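Local coordinates for putative carboxylesterase (Lactobacillus plantarum WCFS1, PDB 3BJR), which is a putative carboxylesterase, probably an alpha/beta hydrolase that cleaves carboxylic ester bonds, although its natural substrate is not established, at residues 142-145 with 146-150. Numbering follows the deposited sequence.
Sequences NDYW and ATRVA
Trp145 lays one face of its indole against the methyl group of the next residue, Ala146. Its CB lies 3.2 Å from Ala146 N, and CG sits between the backbone N and the carbonyl carbon (chi1 65°), which turns the ring over the following peptide. CG is 3.1 Å from Ala146 N, with CD2 close behind; CE3 meets Ala146 N and CA, and CZ3 and CH2 at the tip meet the methyl. Ala146 CB stands 3.7 Å from the centroid of the six-membered ring, 10° off its normal, a CH-pi contact. On the pyrrole side NE1 donates to the carbonyl O of Asp204, fixing the ring's rotation. With an alanine at Trp145, the Ala146 methyl would probably lose its aromatic partner and the Asp204 carbonyl this donor. Tyr144 sends its ring the other way: CD1 meets Arg148 CG at 3.7 Å, while Thr147 OG1 lies at the ring edge, and Trp188 packs edge-to-face. Val149 N reaches Tyr144 O at 2.9 Å in a nearly straight bond (166°), moderately tilted from the carbonyl plane. Thr147 N comes from the opposite side, well above that plane, in a more bent bond. Water 1 bridges the adjoining kink, donating to Asp143 O at 2.8 Å and bonding Thr147 OG1, with a weak bond from Ala146 N. The i+5 bond from Val149 N to Tyr144 O marks a pi-type turn in helix 133-153, which starts within a GxSxG sequence consistent with the nucleophile elbow of an alpha/beta hydrolase fold.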
loop_
_atom_site.group_PDB
_atom_site.type_symbol
_atom_site.label_atom_id
_atom_site.label_comp_id
_atom_site.label_asym_id
_atom_site.label_seq_id
_atom_site.Cartn_x
_atom_site.Cartn_y
_atom_site.Cartn_z
ATOM N N ASN A 142 -1.379 -11.315 -16.298
ATOM C CA ASN A 142 -0.039 -11.405 -15.768
ATOM C C ASN A 142 0.311 -12.836 -15.398
ATOM O O ASN A 142 1.475 -13.213 -15.419
ATOM C CB ASN A 142 0.108 -10.508 -14.527
ATOM C CG ASN A 142 1.551 -10.151 -14.246
ATOM O OD1 ASN A 142 2.390 -10.309 -15.120
ATOM N ND2 ASN A 142 1.838 -9.634 -13.060
ATOM N N ASP A 143 -0.714 -13.612 -15.058
ATOM C CA ASP A 143 -0.567 -15.015 -14.689
ATOM C C ASP A 143 -0.485 -15.986 -15.858
ATOM O O ASP A 143 0.173 -17.020 -15.754
ATOM C CB ASP A 143 -1.789 -15.497 -13.908
ATOM C CG ASP A 143 -1.884 -14.975 -12.449
ATOM O OD1 ASP A 143 -1.130 -14.071 -11.972
ATOM O OD2 ASP A 143 -2.815 -15.512 -11.789
ATOM N N TYR A 144 -1.178 -15.678 -16.946
ATOM C CA TYR A 144 -1.347 -16.609 -18.044
ATOM C C TYR A 144 -0.822 -16.210 -19.427
ATOM O O TYR A 144 -1.015 -16.954 -20.395
ATOM C CB TYR A 144 -2.846 -16.880 -18.204
ATOM C CG TYR A 144 -3.502 -17.634 -17.071
ATOM C CD1 TYR A 144 -3.062 -18.896 -16.710
ATOM C CD2 TYR A 144 -4.603 -17.115 -16.410
ATOM C CE1 TYR A 144 -3.672 -19.606 -15.680
ATOM C CE2 TYR A 144 -5.219 -17.816 -15.384
ATOM C CZ TYR A 144 -4.753 -19.049 -15.021
ATOM O OH TYR A 144 -5.365 -19.754 -14.010
ATOM N N TRP A 145 -0.191 -15.049 -19.542
ATOM C CA TRP A 145 0.313 -14.607 -20.842
ATOM C C TRP A 145 1.223 -15.604 -21.561
ATOM O O TRP A 145 1.050 -15.798 -22.751
ATOM C CB TRP A 145 1.042 -13.265 -20.733
ATOM C CG TRP A 145 2.287 -13.258 -19.938
ATOM C CD1 TRP A 145 2.393 -13.044 -18.603
ATOM C CD2 TRP A 145 3.629 -13.435 -20.417
ATOM N NE1 TRP A 145 3.692 -13.111 -18.214
ATOM C CE2 TRP A 145 4.480 -13.315 -19.312
ATOM C CE3 TRP A 145 4.190 -13.668 -21.669
ATOM C CZ2 TRP A 145 5.859 -13.419 -19.420
ATOM C CZ3 TRP A 145 5.557 -13.783 -21.763
ATOM C CH2 TRP A 145 6.373 -13.666 -20.651
ATOM N N ALA A 146 2.164 -16.226 -20.831
ATOM C CA ALA A 146 3.166 -17.143 -21.397
ATOM C C ALA A 146 2.656 -18.540 -21.583
ATOM O O ALA A 146 3.258 -19.311 -22.300
ATOM C CB ALA A 146 4.413 -17.194 -20.518
ATOM N N THR A 147 1.538 -18.844 -20.935
ATOM C CA THR A 147 0.932 -20.164 -20.964
ATOM C C THR A 147 -0.416 -20.167 -21.691
ATOM O O THR A 147 -0.452 -20.235 -22.923
ATOM C CB THR A 147 0.826 -20.728 -19.531
ATOM O OG1 THR A 147 0.244 -19.747 -18.660
ATOM C CG2 THR A 147 2.222 -21.095 -19.020
ATOM N N ARG A 148 -1.511 -20.014 -20.951
ATOM C CA ARG A 148 -2.847 -20.164 -21.560
ATOM C C ARG A 148 -3.176 -19.135 -22.664
ATOM O O ARG A 148 -3.749 -19.511 -23.660
ATOM C CB ARG A 148 -3.974 -20.262 -20.488
ATOM C CG ARG A 148 -3.786 -21.346 -19.347
ATOM C CD ARG A 148 -3.296 -22.755 -19.776
ATOM N NE ARG A 148 -4.221 -23.547 -20.613
ATOM C CZ ARG A 148 -4.975 -24.590 -20.215
ATOM N NH1 ARG A 148 -4.972 -25.042 -18.953
ATOM N NH2 ARG A 148 -5.772 -25.189 -21.098
ATOM N N VAL A 149 -2.780 -17.883 -22.535
ATOM C CA VAL A 149 -3.045 -16.894 -23.606
ATOM C C VAL A 149 -2.268 -17.236 -24.882
ATOM O O VAL A 149 -2.837 -17.277 -25.979
ATOM C CB VAL A 149 -2.717 -15.428 -23.174
ATOM C CG1 VAL A 149 -2.987 -14.479 -24.328
ATOM C CG2 VAL A 149 -3.539 -15.030 -21.938
ATOM N N ALA A 150 -0.971 -17.519 -24.729
ATOM C CA ALA A 150 -0.106 -17.897 -25.856
ATOM C C ALA A 150 -0.654 -19.099 -26.627
ATOM O O ALA A 150 -0.718 -19.088 -27.873
ATOM C CB ALA A 150 1.334 -18.185 -25.357
HETATM O O HOH W 1 2.232 -17.429 -17.675
#